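PDB 4Z8T: AvrRxo1-ORF1, which is a type III effector of Xanthomonas oryzae pv. oryzicola with a polynucleotide kinase domain of the zeta-toxin type, bound by its interactor AvrRxo1-ORF2. Local coordinates for the interface of chains A and B. Numbering follows the deposited sequence. Chains: chain A, AvrRxo1-ORF1; chain B, AvrRxo1-ORF2.

Contact 1: the interface of chains A and B. Residues chain A 209, 212, 330; chain B 93-94, 97.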
ATOM      1  N   PRO A 209      18.298  16.019  -5.705  1.00 18.88           N
ATOM      2  CA  PRO A 209      18.616  14.649  -5.300  1.00 19.43           C
ATOM      3  C   PRO A 209      17.398  13.954  -4.694  1.00 19.23           C
ATOM      4  O   PRO A 209      16.375  14.611  -4.410  1.00 19.34           O
ATOM      5  CB  PRO A 209      19.708  14.845  -4.245  1.00 21.91           C
ATOM      6  CG  PRO A 209      19.406  16.180  -3.648  1.00 20.88           C
ATOM      7  CD  PRO A 209      18.907  17.016  -4.803  1.00 19.29           C
ATOM      8  N   VAL A 212      15.134  15.177  -1.527  1.00 16.32           N
ATOM      9  CA  VAL A 212      14.258  16.314  -1.796  1.00 14.24           C
ATOM     10  C   VAL A 212      12.923  15.852  -2.376  1.00 15.43           C
ATOM     11  O   VAL A 212      11.854  16.323  -1.985  1.00 16.67           O
ATOM     12  CB  VAL A 212      14.946  17.289  -2.764  1.00 16.01           C
ATOM     13  CG1 VAL A 212      13.981  18.387  -3.250  1.00 17.68           C
ATOM     14  CG2 VAL A 212      16.178  17.912  -2.086  1.00 18.11           C
ATOM     15  N   SER A 330      21.828  15.107 -10.479  1.00 22.80           N
ATOM     16  CA  SER A 330      21.742  16.401  -9.828  1.00 23.08           C
ATOM     17  C   SER A 330      23.073  17.138  -9.886  1.00 27.31           C
ATOM     18  O   SER A 330      23.113  18.373  -9.922  1.00 27.05           O
ATOM     19  CB  SER A 330      21.319  16.220  -8.375  1.00 22.67           C
ATOM     20  OG  SER A 330      21.190  17.480  -7.755  1.00 26.88           O
TER
ATOM     21  N   THR B  93      20.689  19.260   2.874  1.00 31.32           N
ATOM     22  CA  THR B  93      20.380  18.917   1.485  1.00 30.56           C
ATOM     23  C   THR B  93      18.983  19.424   1.122  1.00 28.44           C
ATOM     24  O   THR B  93      18.783  20.017   0.054  1.00 26.24           O
ATOM     25  CB  THR B  93      20.460  17.389   1.249  1.00 30.55           C
ATOM     26  OG1 THR B  93      21.809  16.933   1.428  1.00 34.37           O
ATOM     27  CG2 THR B  93      20.004  17.024  -0.151  1.00 29.37           C
ATOM     28  N   LEU B  94      18.022  19.212   2.019  1.00 25.48           N
ATOM     29  CA  LEU B  94      16.648  19.632   1.768  1.00 25.78           C
ATOM     30  C   LEU B  94      16.508  21.130   1.545  1.00 27.28           C
ATOM     31  O   LEU B  94      15.691  21.566   0.739  1.00 27.44           O
ATOM     32  CB  LEU B  94      15.719  19.201   2.900  1.00 27.51           C
ATOM     33  CG  LEU B  94      15.501  17.704   3.081  1.00 27.23           C
ATOM     34  CD1 LEU B  94      14.446  17.482   4.149  1.00 25.49           C
ATOM     35  CD2 LEU B  94      15.072  17.063   1.779  1.00 22.65           C
ATOM     36  N   TRP B  97      17.588  23.041  -1.927  1.00 26.31           N
ATOM     37  CA  TRP B  97      16.727  22.872  -3.095  1.00 25.19           C
ATOM     38  C   TRP B  97      15.337  23.417  -2.829  1.00 24.98           C
ATOM     39  O   TRP B  97      14.928  23.527  -1.674  1.00 27.62           O
ATOM     40  CB  TRP B  97      16.636  21.385  -3.454  1.00 23.27           C
ATOM     41  CG  TRP B  97      17.951  20.846  -3.862  1.00 23.09           C
ATOM     42  CD1 TRP B  97      18.912  20.317  -3.049  1.00 22.87           C
ATOM     43  CD2 TRP B  97      18.486  20.827  -5.185  1.00 22.65           C
ATOM     44  NE1 TRP B  97      20.008  19.955  -3.791  1.00 25.38           N
ATOM     45  CE2 TRP B  97      19.770  20.259  -5.108  1.00 22.43           C
ATOM     46  CE3 TRP B  97      17.995  21.225  -6.431  1.00 23.54           C
ATOM     47  CZ2 TRP B  97      20.572  20.082  -6.233  1.00 26.07           C
ATOM     48  CZ3 TRP B  97      18.785  21.043  -7.543  1.00 23.90           C
ATOM     49  CH2 TRP B  97      20.057  20.478  -7.440  1.00 20.89           C
TER
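A:Pro209 lays the CD corner of its ring on one face of the B:Trp97 indole, near the C-terminus of AvrRxo1-ORF2. CD stands 3.5 Å from the centroid of the five-membered ring, a CH-pi contact that falls toward the NE1 and CE2 side of the indole and not over its middle. The proline and indole side chains approach at a slant, so the pyrrolidine ring meets the aromatic face with a corner and is not stacked flat upon it. Its neighbouring CG turns to the methyl of B:Thr93, 3.6 Å from CG2; these two side chains run past each other in opposite directions. That methyl faces the proline because the OG1 hydroxyl sits beside the threonine backbone N (chi1 -65°), which leaves CG2 anti to it.

The hydroxyl OG of A:Ser330, carried by helix 322-331, stands just beyond the benzo rim of the indole, on the same face as the proline. B:Leu94, at the end of helix 84-94, comes in beside A:Val212 and sets CD2 3.7 Å from A:Val212 CA, touching helix backbone instead of a side-chain tip. Among these residues the contact is made mainly by carbon groups. A:Val212, in helix 210-222, meets the root of the tryptophan at about a right angle: its CG2 branch reaches CD1 and packs 3.8 Å from B:Trp97 CB.

Contact 2: the interface of chains A and B. Residues chain A 225, 228-229, 232, 262, 270; chain B 13, 16-17.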
HETATM    1  N   MSE A 225      -4.950  17.307   3.069  1.00 16.07           N
HETATM    2  CA  MSE A 225      -6.316  17.477   3.545  1.00 15.84           C
HETATM    3  C   MSE A 225      -6.462  18.742   4.396  1.00 15.38           C
HETATM    4  O   MSE A 225      -7.548  19.330   4.453  1.00 15.53           O
HETATM    5  CB  MSE A 225      -6.816  16.224   4.258  1.00 18.35           C
HETATM    6  CG  MSE A 225      -6.964  15.073   3.284  1.00 17.39           C
HETATM    7 SE   MSE A 225      -7.692  13.470   4.118  1.00 23.74          SE
HETATM    8  CE  MSE A 225      -9.541  13.837   3.802  1.00 21.99           C
ATOM      9  N   ILE A 228      -7.288  21.373   1.898  1.00 14.25           N
ATOM     10  CA  ILE A 228      -8.656  21.246   1.451  1.00 14.15           C
ATOM     11  C   ILE A 228      -9.602  21.798   2.517  1.00 15.79           C
ATOM     12  O   ILE A 228     -10.559  22.499   2.188  1.00 17.02           O
ATOM     13  CB  ILE A 228      -8.970  19.785   1.143  1.00 16.11           C
ATOM     14  CG1 ILE A 228      -8.079  19.358  -0.026  1.00 16.25           C
ATOM     15  CG2 ILE A 228     -10.448  19.603   0.825  1.00 16.63           C
ATOM     16  CD1 ILE A 228      -8.213  17.901  -0.428  1.00 17.28           C
ATOM     17  N   ASP A 229      -9.296  21.506   3.777  1.00 17.18           N
ATOM     18  CA  ASP A 229     -10.121  21.979   4.906  1.00 15.23           C
ATOM     19  C   ASP A 229     -10.225  23.488   4.916  1.00 17.52           C
ATOM     20  O   ASP A 229     -11.261  24.035   5.283  1.00 19.23           O
ATOM     21  CB  ASP A 229      -9.535  21.526   6.257  1.00 19.04           C
ATOM     22  CG  ASP A 229     -10.016  20.158   6.688  1.00 19.71           C
ATOM     23  OD1 ASP A 229     -10.981  19.636   6.104  1.00 20.39           O
ATOM     24  OD2 ASP A 229      -9.426  19.616   7.642  1.00 23.97           O
ATOM     25  N   ILE A 232     -12.888  24.236   2.341  1.00 17.71           N
ATOM     26  CA  ILE A 232     -14.195  23.773   2.800  1.00 17.83           C
ATOM     27  C   ILE A 232     -14.727  24.744   3.850  1.00 20.28           C
ATOM     28  O   ILE A 232     -15.917  25.057   3.867  1.00 22.26           O
ATOM     29  CB  ILE A 232     -14.115  22.354   3.391  1.00 18.89           C
ATOM     30  CG1 ILE A 232     -13.820  21.343   2.276  1.00 16.72           C
ATOM     31  CG2 ILE A 232     -15.425  21.978   4.088  1.00 19.90           C
ATOM     32  CD1 ILE A 232     -13.653  19.920   2.766  1.00 18.84           C
ATOM     33  N   PHE A 262     -17.983  21.296  -2.094  1.00 19.57           N
ATOM     34  CA  PHE A 262     -16.969  20.235  -2.030  1.00 18.50           C
ATOM     35  C   PHE A 262     -17.459  18.942  -2.675  1.00 18.22           C
ATOM     36  O   PHE A 262     -18.539  18.446  -2.353  1.00 18.49           O
ATOM     37  CB  PHE A 262     -16.575  19.972  -0.574  1.00 17.72           C
ATOM     38  CG  PHE A 262     -15.656  18.795  -0.395  1.00 15.82           C
ATOM     39  CD1 PHE A 262     -14.368  18.801  -0.937  1.00 15.69           C
ATOM     40  CD2 PHE A 262     -16.062  17.691   0.328  1.00 20.69           C
ATOM     41  CE1 PHE A 262     -13.515  17.729  -0.757  1.00 17.41           C
ATOM     42  CE2 PHE A 262     -15.213  16.603   0.493  1.00 20.73           C
ATOM     43  CZ  PHE A 262     -13.945  16.622  -0.035  1.00 19.78           C
ATOM     44  N   TYR A 270      -8.547   9.684  -4.193  1.00 17.49           N
ATOM     45  CA  TYR A 270      -8.516  10.593  -3.044  1.00 17.10           C
ATOM     46  C   TYR A 270      -7.980   9.879  -1.813  1.00 16.72           C
ATOM     47  O   TYR A 270      -7.160  10.427  -1.070  1.00 15.51           O
ATOM     48  CB  TYR A 270      -9.919  11.135  -2.774  1.00 16.33           C
ATOM     49  CG  TYR A 270     -10.000  12.323  -1.836  1.00 16.85           C
ATOM     50  CD1 TYR A 270      -9.120  13.389  -1.935  1.00 15.98           C
ATOM     51  CD2 TYR A 270     -10.995  12.393  -0.875  1.00 16.24           C
ATOM     52  CE1 TYR A 270      -9.220  14.499  -1.083  1.00 16.91           C
ATOM     53  CE2 TYR A 270     -11.100  13.502  -0.016  1.00 16.57           C
ATOM     54  CZ  TYR A 270     -10.212  14.540  -0.118  1.00 15.89           C
ATOM     55  OH  TYR A 270     -10.332  15.623   0.725  1.00 17.56           O
TER
ATOM     56  N   HIS B  13     -14.744  12.514   3.321  1.00 17.47           N
ATOM     57  CA  HIS B  13     -13.618  13.349   3.733  1.00 16.31           C
ATOM     58  C   HIS B  13     -13.368  13.204   5.243  1.00 17.69           C
ATOM     59  O   HIS B  13     -12.233  13.041   5.690  1.00 18.81           O
ATOM     60  CB  HIS B  13     -13.946  14.798   3.335  1.00 17.01           C
ATOM     61  CG  HIS B  13     -12.893  15.800   3.693  1.00 16.68           C
ATOM     62  ND1 HIS B  13     -11.778  16.022   2.917  1.00 15.87           N
ATOM     63  CD2 HIS B  13     -12.827  16.686   4.717  1.00 16.91           C
ATOM     64  CE1 HIS B  13     -11.042  16.973   3.476  1.00 18.97           C
ATOM     65  NE2 HIS B  13     -11.659  17.394   4.559  1.00 18.04           N
ATOM     66  N   LEU B  16     -11.972   9.702   5.954  1.00 18.48           N
ATOM     67  CA  LEU B  16     -10.624   9.603   5.419  1.00 18.26           C
ATOM     68  C   LEU B  16      -9.622  10.379   6.283  1.00 19.70           C
ATOM     69  O   LEU B  16      -8.498   9.931   6.483  1.00 18.46           O
ATOM     70  CB  LEU B  16     -10.580  10.081   3.957  1.00 18.40           C
ATOM     71  CG  LEU B  16      -9.239   9.980   3.242  1.00 19.24           C
ATOM     72  CD1 LEU B  16      -8.653   8.553   3.266  1.00 20.07           C
ATOM     73  CD2 LEU B  16      -9.443  10.447   1.809  1.00 19.06           C
ATOM     74  N   LYS B  17     -10.026  11.541   6.795  1.00 17.59           N
ATOM     75  CA  LYS B  17      -9.188  12.278   7.737  1.00 20.72           C
ATOM     76  C   LYS B  17      -8.883  11.441   8.980  1.00 22.31           C
ATOM     77  O   LYS B  17      -7.754  11.437   9.469  1.00 20.18           O
ATOM     78  CB  LYS B  17      -9.864  13.575   8.165  1.00 24.13           C
ATOM     79  CG  LYS B  17      -9.650  14.733   7.218  1.00 23.94           C
ATOM     80  CD  LYS B  17     -10.364  15.989   7.718  1.00 27.57           C
ATOM     81  CE  LYS B  17      -9.779  16.459   9.035  1.00 28.90           C
ATOM     82  NZ  LYS B  17     -10.405  17.736   9.496  1.00 34.77           N
TER
HETATM   83  O   HOH W   1     -12.867  18.747   8.107  1.00 34.13           O
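The B:His13 imidazole is sandwiched: CD1 of A:Ile232 sits over one face, 3.9 Å from the ring centroid, and CG of B:Lys17 lies over the opposite face. At its edge, in plane, lie the A:Asp229 carboxylate carbon, A:Tyr270 CE2 and a water; B:His13 ND1 lies in plane at the edge of the A:Tyr270 ring. A:Phe262 meets the imidazole edge-to-face, with the planes 70° apart, and its own ring carries A:Ile232 CD1 over the centre.

Both imidazole nitrogens are hydrogen-bonded to chain A. B:His13 NE2 donates a nearly straight bond of 2.8 Å to A:Asp229 OD1, close to the imidazole plane but on the carboxylate's syn side and tilted out of its plane. B:His13 ND1 pairs with the phenol OH of A:Tyr270 at 2.7 Å, donor and acceptor undecided. The ring reaches between these partners with CG anti to the backbone N (chi1 180°).

B:Lys17 bends at chi3 (64°) to bring NZ 2.8 Å from A:Asp229 OD2 in a salt bridge, again on the syn side. With NE2 on OD1 and NZ on OD2, both oxygens are held, which probably fixes the rotation; a water also bridges NZ and OD1. Crossing the lysine obliquely, selenomethionine A:Met225 packs its CE methyl 3.5 Å from B:Lys17 CG, while B:Leu16 CD2 rests against the A:Tyr270 ring.

The chain B residues lie near the start of the long helix 6-38, facing helices 224-233 and 267-272 and strand 261-263 of the effector.

Contact 1 and contact 2 lie about 30 Å apart, measured between the centres of their C-alpha atoms, and share no residue or secondary-structure element. They use opposite ends of AvrRxo1-ORF2: the first helix supplies contact 2, whereas the last helix and the C-terminal tail supply contact 1. On AvrRxo1-ORF1, the helices that bear A:Val212 and A:Met225 follow each other directly in sequence, linking the two regions. The small partner therefore grips the effector at widely separated points, one built here mostly from carbon contacts, the other with several hydrogen bonds and a salt bridge, which probably fixes its orientation and suits a chaperone-like binding role.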